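Local coordinates for protein type-2Aa cytolytic delta-endotoxin (Bacillus thuringiensis serovar kyushuensis, PDB 1CBY) that kills the larvae of dipteran insects by making pores in the epithelial cell membrane of the midgut, at residues V32-L40 and I236-L244; M110-Q119 and W132-F143. All coordinates share one frame; numbering follows the deposited sequence.

How the contacts relate
Contact 1 (32-40 with 236-244) brings a segment near the N terminus of the protoxin against one near the C terminus, and contact 2 (110-119 with 132-143) is a helix pair formed within the loop that contact 1 closes. Their centres lie about 26 Å apart on opposite sides of the chain's centre, and their nearest atoms are about 10 Å apart, so they do not touch. Contact 1 is partly buried and holds S38, where N-terminal proteolytic processing stops; contact 2 is largely buried against the central sheet. Both meet the second subunit of the protoxin dimer, contact 1 through the intersubunit ladder of strand 28-36, contact 2 through K140.

Contact 1 of 2, residues V32-L40 and I236-L244; sequences VLTVPSSDL and IFNVNNYNL
V35 and L33 both pack against F237 of the segment 236-244. They lie on the last part of strand 28-36 of the Cyt protoxin, whose antiparallel ladder with a strand of the second subunit carries the sheet across the dimer interface. CG1 of V35 lies 3.9 Å from CE2 of F237; with chi1 at 69° this methyl sits between the backbone N and the carbonyl carbon of its own residue. CD1 of L33 reaches the far end of the same ring, near CZ, and P51 of the second subunit also packs on F237.

Beyond the strand the contact turns polar. S38, the N-terminal processing stop, donates from OG to F237 O at 3.2 Å, in the carbonyl plane and on a lone pair. A water bound to S38 N donates to that same carbonyl oxygen, and a second water bridges S37 OG to V239 O.

D39 is the hub of the last part. N241 N points almost straight at D39 OD2 (3.1 Å, 177°), but comes from above the carboxylate plane. The carboxylate and the N241 amide are stacked with their planes 16° apart, whereas the N240 amide is turned well away from the carboxylate plane and CB of N240 makes the touch on OD2. D39 OD2 also meets the Y242 ring at its edge, in the ring plane, 3.3 Å from CE1. The other oxygen, D39 OD1, takes L40 N on its anti lone pair, which helps fix the rotation of the carboxylate. A third water donates to D39 OD1 at 2.6 Å, and its oxygen lies 2.8 Å from Y242 OH.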
loop_
_atom_site.group_PDB
_atom_site.type_symbol
_atom_site.label_atom_id
_atom_site.label_comp_id
_atom_site.label_asym_id
_atom_site.label_seq_id
_atom_site.Cartn_x
_atom_site.Cartn_y
_atom_site.Cartn_z
ATOM N N VAL A 32 -2.876 3.844 -1.388
ATOM C CA VAL A 32 -2.629 3.282 -0.066
ATOM C C VAL A 32 -3.440 4.198 0.843
ATOM O O VAL A 32 -3.109 5.372 1.018
ATOM C CB VAL A 32 -1.147 3.333 0.330
ATOM C CG1 VAL A 32 -0.945 2.627 1.661
ATOM C CG2 VAL A 32 -0.300 2.682 -0.739
ATOM N N LEU A 33 -4.555 3.678 1.333
ATOM C CA LEU A 33 -5.459 4.428 2.189
ATOM C C LEU A 33 -5.267 4.167 3.674
ATOM O O LEU A 33 -5.356 3.024 4.135
ATOM C CB LEU A 33 -6.908 4.083 1.841
ATOM C CG LEU A 33 -7.873 5.186 1.408
ATOM C CD1 LEU A 33 -9.284 4.626 1.483
ATOM C CD2 LEU A 33 -7.747 6.415 2.292
ATOM N N THR A 34 -5.015 5.236 4.419
ATOM C CA THR A 34 -4.883 5.152 5.862
ATOM C C THR A 34 -5.914 6.165 6.336
ATOM O O THR A 34 -5.734 7.374 6.190
ATOM C CB THR A 34 -3.480 5.516 6.344
ATOM O OG1 THR A 34 -2.518 4.730 5.631
ATOM C CG2 THR A 34 -3.348 5.211 7.830
ATOM N N VAL A 35 -7.037 5.648 6.810
ATOM C CA VAL A 35 -8.143 6.472 7.263
ATOM C C VAL A 35 -8.559 6.019 8.670
ATOM O O VAL A 35 -8.517 4.824 8.969
ATOM C CB VAL A 35 -9.329 6.323 6.269
ATOM C CG1 VAL A 35 -9.931 4.930 6.345
ATOM C CG2 VAL A 35 -10.369 7.347 6.527
ATOM N N PRO A 36 -8.876 6.971 9.575
ATOM C CA PRO A 36 -9.288 6.619 10.942
ATOM C C PRO A 36 -10.520 5.713 10.966
ATOM O O PRO A 36 -11.531 6.013 10.336
ATOM C CB PRO A 36 -9.542 7.986 11.593
ATOM C CG PRO A 36 -9.731 8.921 10.433
ATOM C CD PRO A 36 -8.739 8.429 9.436
ATOM N N SER A 37 -10.414 4.606 11.695
ATOM C CA SER A 37 -11.483 3.615 11.786
ATOM C C SER A 37 -12.477 3.863 12.917
ATOM O O SER A 37 -12.138 4.460 13.940
ATOM C CB SER A 37 -10.873 2.215 11.940
ATOM O OG SER A 37 -11.864 1.200 11.900
ATOM N N SER A 38 -13.704 3.389 12.720
ATOM C CA SER A 38 -14.766 3.517 13.711
ATOM C C SER A 38 -14.672 2.402 14.750
ATOM O O SER A 38 -15.272 2.488 15.821
ATOM C CB SER A 38 -16.142 3.472 13.036
ATOM O OG SER A 38 -16.414 4.673 12.330
ATOM N N ASP A 39 -13.909 1.362 14.435
ATOM C CA ASP A 39 -13.743 0.232 15.334
ATOM C C ASP A 39 -12.310 -0.287 15.207
ATOM O O ASP A 39 -11.530 0.217 14.395
ATOM C CB ASP A 39 -14.752 -0.862 14.983
ATOM C CG ASP A 39 -15.340 -1.541 16.211
ATOM O OD1 ASP A 39 -14.582 -1.818 17.163
ATOM O OD2 ASP A 39 -16.562 -1.804 16.226
ATOM N N LEU A 40 -11.964 -1.293 15.999
ATOM C CA LEU A 40 -10.620 -1.843 15.988
ATOM C C LEU A 40 -10.297 -2.534 14.670
ATOM O O LEU A 40 -11.149 -3.203 14.090
ATOM C CB LEU A 40 -10.441 -2.801 17.169
ATOM C CG LEU A 40 -10.704 -2.199 18.561
ATOM C CD1 LEU A 40 -10.471 -3.230 19.652
ATOM C CD2 LEU A 40 -9.800 -1.003 18.788
ATOM N N ILE A 236 -20.240 4.481 4.640
ATOM C CA ILE A 236 -19.501 3.236 4.475
ATOM C C ILE A 236 -18.448 3.056 5.569
ATOM O O ILE A 236 -18.409 2.022 6.231
ATOM C CB ILE A 236 -18.848 3.147 3.063
ATOM C CG1 ILE A 236 -19.941 3.075 1.990
ATOM C CG2 ILE A 236 -17.940 1.926 2.962
ATOM C CD1 ILE A 236 -19.423 2.978 0.579
ATOM N N PHE A 237 -17.641 4.082 5.806
ATOM C CA PHE A 237 -16.601 3.988 6.822
ATOM C C PHE A 237 -17.076 4.113 8.270
ATOM O O PHE A 237 -16.275 4.007 9.197
ATOM C CB PHE A 237 -15.470 4.968 6.514
ATOM C CG PHE A 237 -14.692 4.612 5.276
ATOM C CD1 PHE A 237 -15.100 5.064 4.026
ATOM C CD2 PHE A 237 -13.575 3.787 5.356
ATOM C CE1 PHE A 237 -14.407 4.696 2.871
ATOM C CE2 PHE A 237 -12.877 3.416 4.205
ATOM C CZ PHE A 237 -13.294 3.871 2.964
ATOM N N ASN A 238 -18.371 4.331 8.471
ATOM C CA ASN A 238 -18.930 4.432 9.822
ATOM C C ASN A 238 -19.324 3.059 10.348
ATOM O O ASN A 238 -19.610 2.900 11.537
ATOM C CB ASN A 238 -20.164 5.338 9.846
ATOM C CG ASN A 238 -19.821 6.810 9.996
ATOM O OD1 ASN A 238 -20.715 7.655 10.045
ATOM N ND2 ASN A 238 -18.534 7.129 10.076
ATOM N N VAL A 239 -19.381 2.078 9.454
ATOM C CA VAL A 239 -19.752 0.717 9.829
ATOM C C VAL A 239 -18.739 0.164 10.830
ATOM O O VAL A 239 -17.532 0.344 10.670
ATOM C CB VAL A 239 -19.831 -0.206 8.578
ATOM C CG1 VAL A 239 -20.176 -1.633 8.981
ATOM C CG2 VAL A 239 -20.867 0.326 7.588
ATOM N N ASN A 240 -19.233 -0.488 11.875
ATOM C CA ASN A 240 -18.355 -1.053 12.895
ATOM C C ASN A 240 -18.216 -2.553 12.714
ATOM O O ASN A 240 -18.690 -3.101 11.724
ATOM C CB ASN A 240 -18.866 -0.717 14.302
ATOM C CG ASN A 240 -20.293 -1.192 14.559
ATOM O OD1 ASN A 240 -20.897 -0.803 15.551
ATOM N ND2 ASN A 240 -20.835 -2.024 13.677
ATOM N N ASN A 241 -17.603 -3.226 13.681
ATOM C CA ASN A 241 -17.415 -4.669 13.587
ATOM C C ASN A 241 -18.547 -5.441 14.254
ATOM O O ASN A 241 -18.326 -6.528 14.783
ATOM C CB ASN A 241 -16.087 -5.076 14.235
ATOM C CG ASN A 241 -14.918 -4.222 13.785
ATOM O OD1 ASN A 241 -13.958 -4.042 14.527
ATOM N ND2 ASN A 241 -14.993 -3.689 12.575
ATOM N N TYR A 242 -19.763 -4.907 14.214
ATOM C CA TYR A 242 -20.884 -5.574 14.869
ATOM C C TYR A 242 -22.113 -5.692 13.986
ATOM O O TYR A 242 -22.368 -4.828 13.149
ATOM C CB TYR A 242 -21.225 -4.854 16.182
ATOM C CG TYR A 242 -20.104 -4.919 17.202
ATOM C CD1 TYR A 242 -19.043 -4.012 17.166
ATOM C CD2 TYR A 242 -20.074 -5.922 18.168
ATOM C CE1 TYR A 242 -17.979 -4.114 18.055
ATOM C CE2 TYR A 242 -19.014 -6.031 19.066
ATOM C CZ TYR A 242 -17.972 -5.127 19.001
ATOM O OH TYR A 242 -16.912 -5.249 19.868
ATOM N N ASN A 243 -22.878 -6.764 14.200
ATOM C CA ASN A 243 -24.091 -7.045 13.435
ATOM C C ASN A 243 -23.737 -7.196 11.962
ATOM O O ASN A 243 -24.148 -6.393 11.122
ATOM C CB ASN A 243 -25.129 -5.938 13.634
ATOM C CG ASN A 243 -25.429 -5.686 15.090
ATOM O OD1 ASN A 243 -25.809 -6.597 15.819
ATOM N ND2 ASN A 243 -25.260 -4.444 15.523
ATOM N N LEU A 244 -22.943 -8.220 11.657
ATOM C CA LEU A 244 -22.520 -8.468 10.284
ATOM C C LEU A 244 -22.746 -9.895 9.780
ATOM O O LEU A 244 -22.786 -10.124 8.568
ATOM C CB LEU A 244 -21.052 -8.060 10.098
ATOM C CG LEU A 244 -20.708 -6.578 10.268
ATOM C CD1 LEU A 244 -19.242 -6.345 9.991
ATOM C CD2 LEU A 244 -21.556 -5.726 9.342
HETATM O O HOH W 1 -14.964 0.520 11.502
HETATM O O HOH W 2 -14.000 2.619 9.862
HETATM O O HOH W 3 -14.740 -3.807 18.905
#

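Contact 2 of 2, residues M110-Q119 and W132-F143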
loop_
_atom_site.group_PDB
_atom_site.type_symbol
_atom_site.label_atom_id
_atom_site.label_comp_id
_atom_site.label_asym_id
_atom_site.label_seq_id
_atom_site.Cartn_x
_atom_site.Cartn_y
_atom_site.Cartn_z
ATOM N N MET A 110 11.427 -18.187 0.358
ATOM C CA MET A 110 10.239 -18.389 1.191
ATOM C C MET A 110 9.006 -17.686 0.638
ATOM O O MET A 110 7.911 -18.250 0.647
ATOM C CB MET A 110 10.509 -17.942 2.630
ATOM C CG MET A 110 9.321 -18.088 3.565
ATOM S SD MET A 110 9.816 -18.000 5.294
ATOM C CE MET A 110 10.578 -16.398 5.348
ATOM N N VAL A 111 9.185 -16.473 0.131
ATOM C CA VAL A 111 8.070 -15.716 -0.429
ATOM C C VAL A 111 7.397 -16.481 -1.575
ATOM O O VAL A 111 6.169 -16.465 -1.711
ATOM C CB VAL A 111 8.541 -14.332 -0.922
ATOM C CG1 VAL A 111 7.411 -13.599 -1.626
ATOM C CG2 VAL A 111 9.034 -13.518 0.250
ATOM N N GLU A 112 8.208 -17.160 -2.384
ATOM C CA GLU A 112 7.713 -17.939 -3.515
ATOM C C GLU A 112 6.854 -19.103 -3.050
ATOM O O GLU A 112 5.786 -19.349 -3.606
ATOM C CB GLU A 112 8.873 -18.453 -4.363
ATOM C CG GLU A 112 9.631 -17.359 -5.101
ATOM C CD GLU A 112 10.832 -17.889 -5.865
ATOM O OE1 GLU A 112 11.440 -18.889 -5.419
ATOM O OE2 GLU A 112 11.170 -17.300 -6.912
ATOM N N GLN A 113 7.314 -19.821 -2.032
ATOM C CA GLN A 113 6.551 -20.945 -1.506
ATOM C C GLN A 113 5.184 -20.466 -1.031
ATOM O O GLN A 113 4.154 -20.992 -1.452
ATOM C CB GLN A 113 7.285 -21.601 -0.336
ATOM C CG GLN A 113 7.536 -23.092 -0.503
ATOM C CD GLN A 113 6.269 -23.919 -0.675
ATOM O OE1 GLN A 113 5.792 -24.551 0.267
ATOM N NE2 GLN A 113 5.743 -23.950 -1.892
ATOM N N LEU A 114 5.185 -19.440 -0.185
ATOM C CA LEU A 114 3.952 -18.886 0.366
ATOM C C LEU A 114 3.006 -18.362 -0.712
ATOM O O LEU A 114 1.792 -18.554 -0.623
ATOM C CB LEU A 114 4.270 -17.783 1.379
ATOM C CG LEU A 114 5.180 -18.180 2.550
ATOM C CD1 LEU A 114 5.470 -16.967 3.399
ATOM C CD2 LEU A 114 4.546 -19.276 3.384
ATOM N N LYS A 115 3.560 -17.720 -1.738
ATOM C CA LYS A 115 2.756 -17.189 -2.837
ATOM C C LYS A 115 2.057 -18.333 -3.578
ATOM O O LYS A 115 0.915 -18.205 -4.028
ATOM C CB LYS A 115 3.645 -16.406 -3.801
ATOM C CG LYS A 115 2.899 -15.764 -4.954
ATOM C CD LYS A 115 3.858 -15.052 -5.896
ATOM C CE LYS A 115 3.112 -14.077 -6.793
ATOM N NZ LYS A 115 4.056 -13.210 -7.553
ATOM N N LYS A 116 2.746 -19.461 -3.683
ATOM C CA LYS A 116 2.212 -20.633 -4.356
ATOM C C LYS A 116 1.139 -21.276 -3.477
ATOM O O LYS A 116 0.131 -21.781 -3.975
ATOM C CB LYS A 116 3.345 -21.621 -4.643
ATOM C CG LYS A 116 3.041 -22.651 -5.713
ATOM C CD LYS A 116 4.263 -23.511 -5.983
ATOM C CE LYS A 116 4.053 -24.433 -7.172
ATOM N NZ LYS A 116 2.985 -25.439 -6.939
ATOM N N ILE A 117 1.356 -21.247 -2.164
ATOM C CA ILE A 117 0.397 -21.810 -1.221
ATOM C C ILE A 117 -0.869 -20.955 -1.193
ATOM O O ILE A 117 -1.978 -21.476 -1.082
ATOM C CB ILE A 117 1.000 -21.927 0.190
ATOM C CG1 ILE A 117 2.218 -22.855 0.149
ATOM C CG2 ILE A 117 -0.032 -22.472 1.165
ATOM C CD1 ILE A 117 2.954 -22.982 1.460
ATOM N N ILE A 118 -0.702 -19.642 -1.306
ATOM C CA ILE A 118 -1.838 -18.724 -1.328
ATOM C C ILE A 118 -2.649 -19.007 -2.594
ATOM O O ILE A 118 -3.869 -19.160 -2.539
ATOM C CB ILE A 118 -1.369 -17.246 -1.328
ATOM C CG1 ILE A 118 -0.747 -16.897 0.024
ATOM C CG2 ILE A 118 -2.529 -16.303 -1.639
ATOM C CD1 ILE A 118 -0.212 -15.497 0.087
ATOM N N GLN A 119 -1.956 -19.096 -3.728
ATOM C CA GLN A 119 -2.590 -19.377 -5.011
ATOM C C GLN A 119 -3.469 -20.624 -4.884
ATOM O O GLN A 119 -4.627 -20.636 -5.312
ATOM C CB GLN A 119 -1.519 -19.596 -6.085
ATOM C CG GLN A 119 -2.068 -19.855 -7.481
ATOM C CD GLN A 119 -1.029 -20.436 -8.424
ATOM O OE1 GLN A 119 -0.395 -21.446 -8.117
ATOM N NE2 GLN A 119 -0.857 -19.807 -9.580
ATOM N N TRP A 132 -1.254 -10.243 -8.483
ATOM C CA TRP A 132 -0.196 -11.124 -8.008
ATOM C C TRP A 132 1.046 -10.375 -7.528
ATOM O O TRP A 132 1.829 -10.897 -6.730
ATOM C CB TRP A 132 0.126 -12.181 -9.058
ATOM C CG TRP A 132 -1.013 -13.116 -9.230
ATOM C CD1 TRP A 132 -1.830 -13.220 -10.314
ATOM C CD2 TRP A 132 -1.520 -14.031 -8.252
ATOM N NE1 TRP A 132 -2.823 -14.136 -10.070
ATOM C CE2 TRP A 132 -2.659 -14.649 -8.811
ATOM C CE3 TRP A 132 -1.125 -14.384 -6.952
ATOM C CZ2 TRP A 132 -3.411 -15.599 -8.120
ATOM C CZ3 TRP A 132 -1.872 -15.330 -6.264
ATOM C CH2 TRP A 132 -3.005 -15.925 -6.851
ATOM N N ASN A 133 1.214 -9.144 -7.997
ATOM C CA ASN A 133 2.332 -8.319 -7.560
ATOM C C ASN A 133 1.986 -7.818 -6.163
ATOM O O ASN A 133 2.844 -7.763 -5.287
ATOM C CB ASN A 133 2.553 -7.135 -8.503
ATOM C CG ASN A 133 3.410 -7.492 -9.709
ATOM O OD1 ASN A 133 3.532 -6.699 -10.641
ATOM N ND2 ASN A 133 4.009 -8.680 -9.697
ATOM N N SER A 134 0.714 -7.482 -5.953
ATOM C CA SER A 134 0.240 -7.015 -4.655
ATOM C C SER A 134 0.428 -8.146 -3.659
ATOM O O SER A 134 0.939 -7.941 -2.560
ATOM C CB SER A 134 -1.238 -6.629 -4.718
ATOM O OG SER A 134 -1.435 -5.543 -5.608
ATOM N N VAL A 135 0.053 -9.351 -4.071
ATOM C CA VAL A 135 0.197 -10.524 -3.225
ATOM C C VAL A 135 1.653 -10.754 -2.842
ATOM O O VAL A 135 1.960 -10.963 -1.669
ATOM C CB VAL A 135 -0.349 -11.787 -3.913
ATOM C CG1 VAL A 135 0.032 -13.019 -3.119
ATOM C CG2 VAL A 135 -1.857 -11.696 -4.033
ATOM N N GLU A 136 2.550 -10.700 -3.820
ATOM C CA GLU A 136 3.966 -10.919 -3.554
ATOM C C GLU A 136 4.555 -9.814 -2.684
ATOM O O GLU A 136 5.285 -10.090 -1.724
ATOM C CB GLU A 136 4.749 -11.040 -4.858
ATOM C CG GLU A 136 6.116 -11.681 -4.684
ATOM C CD GLU A 136 6.894 -11.750 -5.975
ATOM O OE1 GLU A 136 6.872 -10.760 -6.729
ATOM O OE2 GLU A 136 7.534 -12.789 -6.235
ATOM N N ALA A 137 4.229 -8.567 -3.014
ATOM C CA ALA A 137 4.714 -7.421 -2.250
ATOM C C ALA A 137 4.285 -7.557 -0.783
ATOM O O ALA A 137 5.100 -7.400 0.127
ATOM C CB ALA A 137 4.183 -6.148 -2.838
ATOM N N THR A 138 3.016 -7.887 -0.566
ATOM C CA THR A 138 2.473 -8.073 0.770
ATOM C C THR A 138 3.210 -9.192 1.517
ATOM O O THR A 138 3.567 -9.034 2.690
ATOM C CB THR A 138 0.959 -8.392 0.703
ATOM O OG1 THR A 138 0.244 -7.242 0.228
ATOM C CG2 THR A 138 0.422 -8.777 2.057
ATOM N N ILE A 139 3.469 -10.306 0.835
ATOM C CA ILE A 139 4.167 -11.427 1.460
ATOM C C ILE A 139 5.571 -11.002 1.866
ATOM O O ILE A 139 6.001 -11.267 2.986
ATOM C CB ILE A 139 4.222 -12.669 0.539
ATOM C CG1 ILE A 139 2.805 -13.115 0.186
ATOM C CG2 ILE A 139 4.921 -13.830 1.243
ATOM C CD1 ILE A 139 1.922 -13.321 1.394
ATOM N N LYS A 140 6.259 -10.293 0.979
ATOM C CA LYS A 140 7.603 -9.813 1.272
ATOM C C LYS A 140 7.574 -8.915 2.510
ATOM O O LYS A 140 8.461 -8.983 3.362
ATOM C CB LYS A 140 8.163 -9.016 0.090
ATOM C CG LYS A 140 8.515 -9.826 -1.139
ATOM C CD LYS A 140 9.105 -8.912 -2.202
ATOM C CE LYS A 140 9.549 -9.666 -3.440
ATOM N NZ LYS A 140 10.084 -8.719 -4.457
ATOM N N GLY A 141 6.536 -8.087 2.603
ATOM C CA GLY A 141 6.389 -7.169 3.721
ATOM C C GLY A 141 6.147 -7.860 5.050
ATOM O O GLY A 141 6.260 -7.243 6.105
ATOM N N THR A 142 5.798 -9.140 4.997
ATOM C CA THR A 142 5.550 -9.915 6.201
ATOM C C THR A 142 6.879 -10.331 6.836
ATOM O O THR A 142 6.924 -10.698 8.008
ATOM C CB THR A 142 4.705 -11.169 5.869
ATOM O OG1 THR A 142 3.445 -10.759 5.321
ATOM C CG2 THR A 142 4.460 -12.020 7.109
ATOM N N PHE A 143 7.966 -10.250 6.071
ATOM C CA PHE A 143 9.272 -10.649 6.586
ATOM C C PHE A 143 10.352 -9.579 6.481
ATOM O O PHE A 143 11.374 -9.672 7.157
ATOM C CB PHE A 143 9.755 -11.927 5.884
ATOM C CG PHE A 143 8.783 -13.073 5.969
ATOM C CD1 PHE A 143 8.767 -13.915 7.077
ATOM C CD2 PHE A 143 7.861 -13.295 4.952
ATOM C CE1 PHE A 143 7.847 -14.955 7.172
ATOM C CE2 PHE A 143 6.939 -14.330 5.039
ATOM C CZ PHE A 143 6.932 -15.162 6.154
#
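I139 stands at the apolar centre, between V111, L114 and I118 of the neighbouring helix. Its two branches divide the work: CG2 meets V111 CG1 and L114 CD1, each at 3.8 Å, while CD1 reaches tip to tip toward CD1 of I118. V111 and I139 lie alongside one another, pointing opposite ways, and V135 CG1 adds a methyl beside the end of I118.

Toward the C-terminal end of 132-143, F143 is enclosed from several sides. The methyl CE of M110 lies over one ring face, 3.6 Å from the centroid and 16° off the ring normal, a CH-pi contact; SD stands farther out over the ring, making a Met-aromatic pair. A bend at chi3 (59°) in an otherwise extended M110 chain carries CE back across the ring. T142 CG2 covers the opposite face, and L114 CD1 comes in obliquely near CE2.

Outward from this core the aliphatic parts of charged residues take over. V111 CG1 packs on CG of E136 and CG of K140, whose NZ leaves the contact to form a salt bridge with D147 and a hydrogen bond with T148, both of the second subunit. K115 runs out fully extended, and its NZ makes a weak hydrogen bond to W132 O (3.3 Å) and a long salt bridge to E136 OE2 (3.7 Å). At the same edge CH2 of the W132 indole touches CA and CB of Q119, while W132 NE1 is bonded to I126 O.

L114, I118 and F143 also pack on strand 183-195. With axes 9.6 Å apart and running at 129°, the pair is a helical hairpin lying on the central beta-sheet, a helix layer of the alpha/beta Cyt toxin fold.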